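Local coordinates for aryl acylamidase (bacterium CSBL00001, PDB 4YJ6), which probably hydrolyses the amide bond of N-acylated aromatic amines, as an aryl-acylamidase of the amidase signature family, at residues K316-A321 with Q375-T380; D320-M325 with T436-H441; A192-T197 with I428-T433; G181-G184 with I188-P191. All blocks are in the same frame, centred on the assembly; numbering follows the deposited sequence.

Contact 1: K316-A321 with Q375-T380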
loop_
_atom_site.group_PDB
_atom_site.type_symbol
_atom_site.label_atom_id
_atom_site.label_comp_id
_atom_site.label_asym_id
_atom_site.label_seq_id
_atom_site.Cartn_x
_atom_site.Cartn_y
_atom_site.Cartn_z
ATOM N N LYS A 316 -15.349 -16.467 -3.255
ATOM C CA LYS A 316 -16.010 -15.778 -4.361
ATOM C C LYS A 316 -17.094 -14.844 -3.880
ATOM O O LYS A 316 -17.228 -13.750 -4.403
ATOM C CB LYS A 316 -16.623 -16.771 -5.379
ATOM C CG LYS A 316 -17.357 -16.026 -6.508
ATOM C CD LYS A 316 -17.817 -16.983 -7.617
ATOM C CE LYS A 316 -18.068 -16.226 -8.945
ATOM N NZ LYS A 316 -19.208 -15.243 -8.921
ATOM N N GLN A 317 -17.887 -15.258 -2.893
ATOM C CA GLN A 317 -18.924 -14.364 -2.391
ATOM C C GLN A 317 -18.297 -13.088 -1.834
ATOM O O GLN A 317 -18.810 -12.004 -2.053
ATOM C CB GLN A 317 -19.720 -15.051 -1.293
ATOM C CG GLN A 317 -20.734 -16.056 -1.876
ATOM C CD GLN A 317 -21.445 -16.838 -0.769
ATOM O OE1 GLN A 317 -20.819 -17.358 0.147
ATOM N NE2 GLN A 317 -22.766 -16.910 -0.859
HETATM N N MSE A 318 -17.189 -13.232 -1.113
HETATM C CA MSE A 318 -16.541 -12.064 -0.525
HETATM C C MSE A 318 -15.901 -11.152 -1.568
HETATM O O MSE A 318 -16.041 -9.927 -1.484
HETATM C CB MSE A 318 -15.505 -12.527 0.487
HETATM C CG MSE A 318 -16.170 -13.253 1.595
HETATM SE SE MSE A 318 -14.927 -13.326 3.068
HETATM C CE MSE A 318 -13.553 -14.497 2.260
ATOM N N SER A 319 -15.174 -11.716 -2.535
ATOM C CA SER A 319 -14.572 -10.867 -3.549
ATOM C C SER A 319 -15.618 -10.168 -4.408
ATOM O O SER A 319 -15.424 -9.000 -4.794
ATOM C CB SER A 319 -13.559 -11.618 -4.439
ATOM O OG SER A 319 -14.196 -12.608 -5.254
ATOM N N ASP A 320 -16.710 -10.859 -4.731
ATOM C CA ASP A 320 -17.788 -10.196 -5.469
ATOM C C ASP A 320 -18.356 -9.001 -4.681
ATOM O O ASP A 320 -18.611 -7.936 -5.251
ATOM C CB ASP A 320 -18.947 -11.162 -5.763
ATOM C CG ASP A 320 -18.658 -12.145 -6.903
ATOM O OD1 ASP A 320 -17.676 -11.968 -7.649
ATOM O OD2 ASP A 320 -19.455 -13.109 -7.052
ATOM N N ALA A 321 -18.549 -9.173 -3.374
ATOM C CA ALA A 321 -19.059 -8.079 -2.530
ATOM C C ALA A 321 -18.059 -6.937 -2.505
ATOM O O ALA A 321 -18.436 -5.760 -2.604
ATOM C CB ALA A 321 -19.320 -8.568 -1.084
ATOM N N GLN A 375 -23.426 -5.515 2.961
ATOM C CA GLN A 375 -23.192 -4.985 4.305
ATOM C C GLN A 375 -23.276 -6.067 5.372
ATOM O O GLN A 375 -22.512 -6.053 6.344
ATOM C CB GLN A 375 -24.207 -3.885 4.615
ATOM C CG GLN A 375 -23.944 -2.605 3.790
ATOM C CD GLN A 375 -25.083 -1.608 3.852
ATOM O OE1 GLN A 375 -26.153 -1.899 4.367
ATOM N NE2 GLN A 375 -24.859 -0.433 3.295
ATOM N N LEU A 376 -24.212 -7.007 5.216
ATOM C CA LEU A 376 -24.298 -8.151 6.125
ATOM C C LEU A 376 -23.053 -9.044 6.016
ATOM O O LEU A 376 -22.512 -9.482 7.008
ATOM C CB LEU A 376 -25.561 -8.959 5.779
ATOM C CG LEU A 376 -25.642 -10.318 6.510
ATOM C CD1 LEU A 376 -25.738 -10.096 8.021
ATOM C CD2 LEU A 376 -26.861 -11.090 6.013
ATOM N N LEU A 377 -22.594 -9.291 4.790
ATOM C CA LEU A 377 -21.375 -10.066 4.575
ATOM C C LEU A 377 -20.205 -9.384 5.292
ATOM O O LEU A 377 -19.445 -10.019 6.002
ATOM C CB LEU A 377 -21.102 -10.241 3.061
ATOM C CG LEU A 377 -19.830 -11.031 2.662
ATOM C CD1 LEU A 377 -19.984 -11.687 1.282
ATOM C CD2 LEU A 377 -18.569 -10.131 2.649
ATOM N N ARG A 378 -20.081 -8.076 5.097
ATOM C CA ARG A 378 -19.008 -7.326 5.709
ATOM C C ARG A 378 -19.067 -7.428 7.235
ATOM O O ARG A 378 -18.042 -7.609 7.894
ATOM C CB ARG A 378 -19.106 -5.843 5.262
ATOM C CG ARG A 378 -17.950 -4.994 5.766
ATOM C CD ARG A 378 -18.139 -3.562 5.324
ATOM N NE ARG A 378 -17.011 -2.732 5.749
ATOM C CZ ARG A 378 -16.930 -1.442 5.485
ATOM N NH1 ARG A 378 -17.878 -0.876 4.750
ATOM N NH2 ARG A 378 -15.883 -0.741 5.910
ATOM N N THR A 379 -20.270 -7.309 7.778
ATOM C CA THR A 379 -20.472 -7.395 9.229
ATOM C C THR A 379 -20.000 -8.760 9.731
ATOM O O THR A 379 -19.318 -8.876 10.728
ATOM C CB THR A 379 -21.963 -7.226 9.591
ATOM O OG1 THR A 379 -22.422 -5.923 9.189
ATOM C CG2 THR A 379 -22.168 -7.417 11.108
ATOM N N THR A 380 -20.355 -9.800 8.992
ATOM C CA THR A 380 -19.994 -11.164 9.361
ATOM C C THR A 380 -18.473 -11.331 9.408
ATOM O O THR A 380 -17.917 -11.935 10.343
ATOM C CB THR A 380 -20.625 -12.158 8.378
ATOM O OG1 THR A 380 -22.054 -11.985 8.420
ATOM C CG2 THR A 380 -20.306 -13.610 8.809
#
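L377 reaches across from 375-380 and lays its two methyl groups against Q317, M318 and A321. One methyl, L377 CD1, lies 3.5 Å from Q317 O, and the same L377 CD1 is 4.0 Å from A321 CB. The second, L377 CD2, rests 4.1 Å from M318 CG. Both methyls therefore press on M318 CG and A321 CB, while CD1 alone also reaches the Q317 carbonyl oxygen. L377 holds CG anti to its backbone N (chi1 179°), which sends the branch out from its own helix. Q317 O is already taken by A321 N at 3.1 Å in the i to i+4 backbone bonding of the helix, and the methyl meets it by van der Waals contact alone. The contact thus joins two long helices, 315-339 and 368-389, whose axes here pass 10.2 Å apart at a crossing angle of -120°. M318, a selenomethionine, crosses L377 at about a right angle; the end of its side chain leads away from L377, bent at chi3 so that CE turns aside, and it packs on Y434 and L435 of helix 434-439, while L377 also touches F438 there. Further out, Y313 lies against L377 and V279 against M318. From helix 368-389 itself, V381 packs on M318 and D374 on A321.

Contact 2: D320-M325 with T436-H441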
loop_
_atom_site.group_PDB
_atom_site.type_symbol
_atom_site.label_atom_id
_atom_site.label_comp_id
_atom_site.label_asym_id
_atom_site.label_seq_id
_atom_site.Cartn_x
_atom_site.Cartn_y
_atom_site.Cartn_z
ATOM N N ASP A 320 -16.710 -10.859 -4.731
ATOM C CA ASP A 320 -17.788 -10.196 -5.469
ATOM C C ASP A 320 -18.356 -9.001 -4.681
ATOM O O ASP A 320 -18.611 -7.936 -5.251
ATOM C CB ASP A 320 -18.947 -11.162 -5.763
ATOM C CG ASP A 320 -18.658 -12.145 -6.903
ATOM O OD1 ASP A 320 -17.676 -11.968 -7.649
ATOM O OD2 ASP A 320 -19.455 -13.109 -7.052
ATOM N N ALA A 321 -18.549 -9.173 -3.374
ATOM C CA ALA A 321 -19.059 -8.079 -2.530
ATOM C C ALA A 321 -18.059 -6.937 -2.505
ATOM O O ALA A 321 -18.436 -5.760 -2.604
ATOM C CB ALA A 321 -19.320 -8.568 -1.084
ATOM N N TRP A 322 -16.779 -7.259 -2.354
ATOM C CA TRP A 322 -15.739 -6.193 -2.420
ATOM C C TRP A 322 -15.783 -5.422 -3.726
ATOM O O TRP A 322 -15.781 -4.177 -3.737
ATOM C CB TRP A 322 -14.345 -6.808 -2.260
ATOM C CG TRP A 322 -13.243 -5.729 -2.195
ATOM C CD1 TRP A 322 -12.786 -5.080 -1.064
ATOM C CD2 TRP A 322 -12.477 -5.212 -3.283
ATOM N NE1 TRP A 322 -11.804 -4.192 -1.403
ATOM C CE2 TRP A 322 -11.591 -4.253 -2.756
ATOM C CE3 TRP A 322 -12.478 -5.445 -4.671
ATOM C CZ2 TRP A 322 -10.704 -3.541 -3.555
ATOM C CZ3 TRP A 322 -11.610 -4.747 -5.467
ATOM C CH2 TRP A 322 -10.723 -3.787 -4.912
ATOM N N CYS A 323 -15.878 -6.144 -4.843
ATOM C CA CYS A 323 -15.932 -5.478 -6.143
ATOM C C CYS A 323 -17.132 -4.570 -6.264
ATOM O O CYS A 323 -17.021 -3.461 -6.794
ATOM C CB CYS A 323 -15.950 -6.515 -7.285
ATOM S SG CYS A 323 -14.355 -7.357 -7.529
ATOM N N ARG A 324 -18.299 -5.019 -5.801
ATOM C CA ARG A 324 -19.456 -4.146 -5.859
ATOM C C ARG A 324 -19.284 -2.914 -4.961
ATOM O O ARG A 324 -19.657 -1.805 -5.344
ATOM C CB ARG A 324 -20.729 -4.910 -5.456
ATOM C CG ARG A 324 -21.240 -5.866 -6.563
ATOM C CD ARG A 324 -22.610 -6.439 -6.195
ATOM N NE ARG A 324 -22.510 -7.313 -5.020
ATOM C CZ ARG A 324 -22.302 -8.625 -5.044
ATOM N NH1 ARG A 324 -22.175 -9.307 -6.208
ATOM N NH2 ARG A 324 -22.200 -9.279 -3.894
HETATM N N MSE A 325 -18.751 -3.104 -3.748
HETATM C CA MSE A 325 -18.559 -1.964 -2.849
HETATM C C MSE A 325 -17.603 -0.914 -3.397
HETATM O O MSE A 325 -17.856 0.280 -3.246
HETATM C CB MSE A 325 -18.063 -2.475 -1.489
HETATM C CG MSE A 325 -19.162 -3.158 -0.804
HETATM SE SE MSE A 325 -18.331 -4.110 0.678
HETATM C CE MSE A 325 -17.670 -2.662 1.703
ATOM N N THR A 436 -9.294 -6.915 5.896
ATOM C CA THR A 436 -9.191 -5.793 6.847
ATOM C C THR A 436 -9.730 -4.497 6.250
ATOM O O THR A 436 -9.961 -3.535 6.974
ATOM C CB THR A 436 -7.744 -5.534 7.311
ATOM O OG1 THR A 436 -6.961 -5.108 6.198
ATOM C CG2 THR A 436 -7.132 -6.818 7.889
ATOM N N ASN A 437 -9.951 -4.449 4.941
ATOM C CA ASN A 437 -10.738 -3.336 4.393
ATOM C C ASN A 437 -12.221 -3.526 4.729
ATOM O O ASN A 437 -12.963 -2.574 4.811
ATOM C CB ASN A 437 -10.539 -3.209 2.875
ATOM C CG ASN A 437 -9.085 -3.019 2.525
ATOM O OD1 ASN A 437 -8.392 -3.991 2.245
ATOM N ND2 ASN A 437 -8.605 -1.774 2.565
ATOM N N PHE A 438 -12.661 -4.773 4.910
ATOM C CA PHE A 438 -13.990 -4.973 5.491
ATOM C C PHE A 438 -14.005 -4.639 6.982
ATOM O O PHE A 438 -14.960 -4.029 7.475
ATOM C CB PHE A 438 -14.419 -6.444 5.383
ATOM C CG PHE A 438 -14.779 -6.875 3.993
ATOM C CD1 PHE A 438 -15.157 -5.959 3.023
ATOM C CD2 PHE A 438 -14.817 -8.233 3.693
ATOM C CE1 PHE A 438 -15.525 -6.414 1.719
ATOM C CE2 PHE A 438 -15.192 -8.681 2.428
ATOM C CZ PHE A 438 -15.551 -7.780 1.449
ATOM N N SER A 439 -12.952 -5.028 7.712
ATOM C CA SER A 439 -13.042 -5.044 9.168
ATOM C C SER A 439 -12.422 -3.890 9.947
ATOM O O SER A 439 -12.851 -3.640 11.085
ATOM C CB SER A 439 -12.470 -6.370 9.713
ATOM O OG SER A 439 -11.049 -6.367 9.650
ATOM N N GLY A 440 -11.432 -3.207 9.349
ATOM C CA GLY A 440 -10.906 -1.973 9.917
ATOM C C GLY A 440 -9.664 -2.177 10.777
ATOM O O GLY A 440 -9.082 -1.223 11.259
ATOM N N HIS A 441 -9.241 -3.420 10.952
ATOM C CA HIS A 441 -8.068 -3.740 11.789
ATOM C C HIS A 441 -6.786 -3.296 11.138
ATOM O O HIS A 441 -6.666 -3.387 9.935
ATOM C CB HIS A 441 -8.007 -5.270 11.969
ATOM C CG HIS A 441 -9.155 -5.806 12.746
ATOM N ND1 HIS A 441 -10.436 -5.905 12.224
ATOM C CD2 HIS A 441 -9.237 -6.219 14.034
ATOM C CE1 HIS A 441 -11.242 -6.358 13.161
ATOM N NE2 HIS A 441 -10.547 -6.546 14.273
#
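A Met-aromatic contact sits where F438, on the short helix 434-439, pushes its ring up to M325 and W322 on the long helix 315-339. The selenium SE of M325, a selenomethionine, lies 3.8 Å from F438 CE1 and 5.0 Å from the ring centroid, 63° off the ring normal, which places it neither squarely over the face nor at the edge. The neighbouring ring atom, F438 CZ, meets W322 CB at 4.0 Å. F438 CE1 also comes up to the edge of the indole, near its plane, 4.1 Å from W322 CD1, so CE1 touches both side chains. With chi1 at -73°, F438 CG lies beside the backbone N, and the ring extends across to the opposite helix, although the backbones stay 8.2 Å apart between the CA atoms of W322 and F438. This buried apolar join lies close to the bound phosphate, which probably marks the active site of the amidase fold: W322 NE1 is hydrogen-bonded to G184 O, and the indole comes within about 4 Å of the ion. Beside F438, N437 gives ND2 to D183 OD1 and Y221 O. The short helix ends at S439, and G440 is the first residue to leave it; G440 N still bonds to T436 O at 2.8 Å while its phi has turned positive (95°), and a CB there would jam against the S439 carbonyl oxygen.

Contact 3: A192-T197 with I428-T433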
loop_
_atom_site.group_PDB
_atom_site.type_symbol
_atom_site.label_atom_id
_atom_site.label_comp_id
_atom_site.label_asym_id
_atom_site.label_seq_id
_atom_site.Cartn_x
_atom_site.Cartn_y
_atom_site.Cartn_z
ATOM N N ALA A 192 3.862 -4.687 -1.427
ATOM C CA ALA A 192 4.948 -4.894 -0.471
ATOM C C ALA A 192 5.317 -6.400 -0.419
ATOM O O ALA A 192 6.498 -6.767 -0.469
ATOM C CB ALA A 192 4.521 -4.411 0.925
ATOM N N ALA A 193 4.288 -7.250 -0.310
ATOM C CA ALA A 193 4.483 -8.712 -0.216
ATOM C C ALA A 193 5.272 -9.212 -1.430
ATOM O O ALA A 193 6.189 -10.030 -1.298
ATOM C CB ALA A 193 3.119 -9.414 -0.156
ATOM N N TRP A 194 4.899 -8.756 -2.622
ATOM C CA TRP A 194 5.618 -9.232 -3.816
ATOM C C TRP A 194 6.998 -8.604 -4.036
ATOM O O TRP A 194 7.679 -9.003 -4.967
ATOM C CB TRP A 194 4.771 -8.984 -5.067
ATOM C CG TRP A 194 3.685 -10.010 -5.302
ATOM C CD1 TRP A 194 3.368 -11.082 -4.502
ATOM C CD2 TRP A 194 2.782 -10.057 -6.415
ATOM N NE1 TRP A 194 2.321 -11.785 -5.060
ATOM C CE2 TRP A 194 1.950 -11.194 -6.232
ATOM C CE3 TRP A 194 2.613 -9.271 -7.566
ATOM C CZ2 TRP A 194 0.945 -11.540 -7.132
ATOM C CZ3 TRP A 194 1.607 -9.618 -8.472
ATOM C CH2 TRP A 194 0.780 -10.742 -8.235
ATOM N N THR A 195 7.390 -7.601 -3.245
ATOM C CA THR A 195 8.675 -6.899 -3.470
ATOM C C THR A 195 9.600 -6.866 -2.258
ATOM O O THR A 195 10.570 -6.103 -2.238
ATOM C CB THR A 195 8.455 -5.434 -3.943
ATOM O OG1 THR A 195 7.703 -4.748 -2.944
ATOM C CG2 THR A 195 7.719 -5.407 -5.257
ATOM N N ASN A 196 9.341 -7.704 -1.254
ATOM C CA ASN A 196 10.247 -7.785 -0.100
ATOM C C ASN A 196 10.300 -6.447 0.626
ATOM O O ASN A 196 11.331 -6.088 1.159
ATOM C CB ASN A 196 11.700 -8.189 -0.533
ATOM C CG ASN A 196 12.531 -8.705 0.610
ATOM O OD1 ASN A 196 12.170 -9.704 1.229
ATOM N ND2 ASN A 196 13.665 -8.060 0.880
ATOM N N THR A 197 9.188 -5.708 0.634
ATOM C CA THR A 197 9.136 -4.479 1.412
ATOM C C THR A 197 8.070 -4.550 2.498
ATOM O O THR A 197 7.252 -5.472 2.532
ATOM C CB THR A 197 8.935 -3.269 0.505
ATOM O OG1 THR A 197 7.828 -3.496 -0.379
ATOM C CG2 THR A 197 10.222 -3.036 -0.345
ATOM N N ILE A 428 -8.782 -9.373 -7.674
ATOM C CA ILE A 428 -8.607 -9.129 -6.252
ATOM C C ILE A 428 -8.780 -10.394 -5.405
ATOM O O ILE A 428 -8.533 -10.381 -4.204
ATOM C CB ILE A 428 -9.626 -8.060 -5.772
ATOM C CG1 ILE A 428 -9.185 -7.375 -4.475
ATOM C CG2 ILE A 428 -10.994 -8.687 -5.543
ATOM C CD1 ILE A 428 -7.927 -6.484 -4.642
ATOM N N GLY A 429 -9.227 -11.489 -6.006
ATOM C CA GLY A 429 -9.612 -12.652 -5.191
ATOM C C GLY A 429 -8.512 -13.276 -4.357
ATOM O O GLY A 429 -8.791 -13.860 -3.286
ATOM N N TRP A 430 -7.281 -13.233 -4.885
ATOM C CA TRP A 430 -6.115 -13.797 -4.205
ATOM C C TRP A 430 -5.485 -12.777 -3.220
ATOM O O TRP A 430 -4.504 -13.079 -2.528
ATOM C CB TRP A 430 -5.074 -14.225 -5.271
ATOM C CG TRP A 430 -4.894 -13.126 -6.317
ATOM C CD1 TRP A 430 -5.661 -12.917 -7.425
ATOM C CD2 TRP A 430 -3.925 -12.066 -6.295
ATOM N NE1 TRP A 430 -5.231 -11.785 -8.093
ATOM C CE2 TRP A 430 -4.150 -11.266 -7.428
ATOM C CE3 TRP A 430 -2.868 -11.738 -5.435
ATOM C CZ2 TRP A 430 -3.377 -10.112 -7.709
ATOM C CZ3 TRP A 430 -2.094 -10.620 -5.716
ATOM C CH2 TRP A 430 -2.341 -9.835 -6.850
ATOM N N CYS A 431 -6.037 -11.566 -3.171
ATOM C CA CYS A 431 -5.510 -10.540 -2.268
ATOM C C CYS A 431 -6.243 -10.647 -0.928
ATOM O O CYS A 431 -7.165 -9.855 -0.657
ATOM C CB CYS A 431 -5.714 -9.128 -2.853
ATOM S SG CYS A 431 -5.027 -8.968 -4.542
HETATM N N MSE A 432 -5.819 -11.602 -0.097
HETATM C CA MSE A 432 -6.523 -11.948 1.141
HETATM C C MSE A 432 -6.557 -10.798 2.130
HETATM O O MSE A 432 -7.373 -10.792 3.042
HETATM C CB MSE A 432 -5.877 -13.194 1.736
HETATM C CG MSE A 432 -5.898 -14.277 0.704
HETATM SE SE MSE A 432 -5.413 -15.921 1.623
HETATM C CE MSE A 432 -3.504 -15.677 1.830
ATOM N N THR A 433 -5.653 -9.842 1.910
ATOM C CA THR A 433 -5.652 -8.538 2.589
ATOM C C THR A 433 -7.012 -7.835 2.639
ATOM O O THR A 433 -7.240 -7.014 3.551
ATOM C CB THR A 433 -4.720 -7.589 1.797
ATOM O OG1 THR A 433 -4.950 -7.747 0.389
ATOM C CG2 THR A 433 -3.277 -7.994 2.044
#
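Two tryptophans, W194 and W430, make the whole contact, through atoms of their six-membered rings. W194 CZ2 lies 3.5 Å from W430 CZ3, and the two CH2 atoms of W194 and W430 are equally close. The ring planes are almost parallel, 3° apart, yet slid so far that the rings barely overlap, with their centroids 5.0 Å from each other. W430 holds CG between its backbone N and carbonyl carbon (chi1 46°), which brings the indole back alongside the next residue, and C431 SG lies above one of its faces, offset toward the rim. Both indole nitrogens are satisfied beyond the pair: W194 NE1 donates to C402 O, W430 NE1 to P426 O. Replacing W194 by an alanine would probably open a gap beside the W430 ring and leave C402 O without this donor. W430 belongs to the type I turn from I428 to C431, overlapped by an inverse gamma turn centred on C431 and closed by a weak bond. W194 lies in the last part of helix 190-195, where A192 O receives T195 N at 3.0 Å and T197 N at 3.1 Å from opposite faces, and N196 takes positive phi: a Schellman motif.

Contact 4: G181-G184 with I188-P191. With PO4 (phosphate ion), chain B.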
loop_
_atom_site.group_PDB
_atom_site.type_symbol
_atom_site.label_atom_id
_atom_site.label_comp_id
_atom_site.label_asym_id
_atom_site.label_seq_id
_atom_site.Cartn_x
_atom_site.Cartn_y
_atom_site.Cartn_z
ATOM N N GLY A 181 1.423 4.656 -0.244
ATOM C CA GLY A 181 0.494 3.729 -0.850
ATOM C C GLY A 181 -0.920 4.054 -0.407
ATOM O O GLY A 181 -1.152 4.835 0.529
ATOM N N THR A 182 -1.883 3.498 -1.131
ATOM C CA THR A 182 -3.271 3.587 -0.687
ATOM C C THR A 182 -3.839 2.190 -0.738
ATOM O O THR A 182 -3.292 1.314 -1.429
ATOM C CB THR A 182 -4.123 4.550 -1.544
ATOM O OG1 THR A 182 -4.330 4.034 -2.870
ATOM C CG2 THR A 182 -3.419 5.933 -1.628
ATOM N N ASP A 183 -4.934 1.967 -0.011
ATOM C CA ASP A 183 -5.336 0.563 0.246
ATOM C C ASP A 183 -6.862 0.501 0.463
ATOM O O ASP A 183 -7.365 1.046 1.456
ATOM C CB ASP A 183 -4.544 0.139 1.514
ATOM C CG ASP A 183 -4.663 -1.347 1.878
ATOM O OD1 ASP A 183 -5.769 -1.920 1.920
ATOM O OD2 ASP A 183 -3.591 -1.931 2.161
ATOM N N GLY A 184 -7.580 -0.141 -0.472
ATOM C CA GLY A 184 -9.025 -0.326 -0.399
ATOM C C GLY A 184 -9.331 -1.845 -0.418
ATOM O O GLY A 184 -10.403 -2.247 0.039
ATOM N N ILE A 188 -1.608 -1.231 0.005
ATOM C CA ILE A 188 -0.326 -0.902 0.630
ATOM C C ILE A 188 0.481 -2.193 0.796
ATOM O O ILE A 188 1.719 -2.199 0.745
ATOM C CB ILE A 188 -0.577 -0.284 2.021
ATOM C CG1 ILE A 188 -1.088 1.157 1.851
ATOM C CG2 ILE A 188 0.700 -0.275 2.891
ATOM C CD1 ILE A 188 -1.818 1.636 3.110
ATOM N N ARG A 189 -0.242 -3.289 1.014
ATOM C CA ARG A 189 0.331 -4.534 1.489
ATOM C C ARG A 189 0.632 -5.515 0.352
ATOM O O ARG A 189 1.615 -6.262 0.416
ATOM C CB ARG A 189 -0.667 -5.190 2.491
ATOM C CG ARG A 189 -0.861 -4.297 3.743
ATOM C CD ARG A 189 -2.091 -4.708 4.570
ATOM N NE ARG A 189 -3.317 -4.257 3.913
ATOM C CZ ARG A 189 -4.514 -4.832 4.121
ATOM N NH1 ARG A 189 -4.622 -5.927 4.891
ATOM N NH2 ARG A 189 -5.584 -4.340 3.537
ATOM N N ILE A 190 -0.239 -5.543 -0.647
ATOM C CA ILE A 190 -0.108 -6.475 -1.789
ATOM C C ILE A 190 1.246 -6.304 -2.504
ATOM O O ILE A 190 2.022 -7.256 -2.597
ATOM C CB ILE A 190 -1.250 -6.258 -2.787
ATOM C CG1 ILE A 190 -2.595 -6.662 -2.162
ATOM C CG2 ILE A 190 -1.029 -7.072 -4.066
ATOM C CD1 ILE A 190 -3.783 -5.983 -2.856
ATOM N N PRO A 191 1.579 -5.075 -2.936
ATOM C CA PRO A 191 2.855 -4.956 -3.645
ATOM C C PRO A 191 4.035 -5.046 -2.707
ATOM O O PRO A 191 5.126 -5.432 -3.165
ATOM C CB PRO A 191 2.752 -3.569 -4.317
ATOM C CG PRO A 191 1.820 -2.801 -3.404
ATOM C CD PRO A 191 0.802 -3.828 -2.974
HETATM P P PO4 B . -7.242 -0.770 -3.915
HETATM O O1 PO4 B . -7.455 -1.881 -4.962
HETATM O O2 PO4 B . -8.636 -0.310 -3.566
HETATM O O3 PO4 B . -6.561 -1.383 -2.740
HETATM O O4 PO4 B . -6.461 0.398 -4.466
#
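D183 crosses from strand 178-183 to I188 and R189, and every atom beyond its CA finds something there. D183 CB packs against CG1 and CD1 of I188, 3.5 Å from I188 CD1. CG stands anti to the backbone N (chi1 -173°), and this carries the carboxylate into the turn formed by the chain that follows. OD1 receives R189 NH2 at 2.9 Å; OD2 receives R189 NE at 2.9 Å, so the guanidinium grips the acid side-on with one nitrogen to each oxygen, both on the syn side, the two planes 22° apart. OD2 takes a second bond, from I188 N at 3.0 Å, arriving from above the carboxylate plane, 44° out of it and on the face opposite R189 NE. The segments belong to the glycine- and serine-rich signature sequence of the amidase family, and the turn they brace presents G184 N to the bound phosphate, 2.8 Å from its O3. G185 N, S163 OG and S187 OG bind the same ion, consistent with the oxyanion hole and Ser-cisSer-Lys centre of these enzymes; T182 OG1 bonds to K84 NZ. With a leucine in place of D183, the buried R189 guanidinium would probably lose its counter-charge and I188 N its acceptor, leaving the turn less firmly held. Two glycines suit the crowding: a CB on G181 would press on I188 CG1, whose distance to G181 C is 3.7 Å, and one on G184 would clash with phosphate O2.

Contact 4 lies at the heart of the chain, beside the phosphate that probably marks the active site, and the others spread outward from it. Contact 3, about 8 Å away between centres, shares helix 190-195 and adds a weak bond from R189 NH1 to T433 O. Contact 2, about 13 Å from contact 4 between centres, is tied to it by W322 NE1 to G184 O (2.8 Å) and N437 ND2 to D183 OD1 (2.9 Å), so both its segments reach the phosphate-binding turn. Contact 1 shares helix 315-339 with contact 2, about 7 Å off between centres, and joins it again through R378 NE to F438 O (3.0 Å); it remains about 8 Å, nearest atoms, from contact 4.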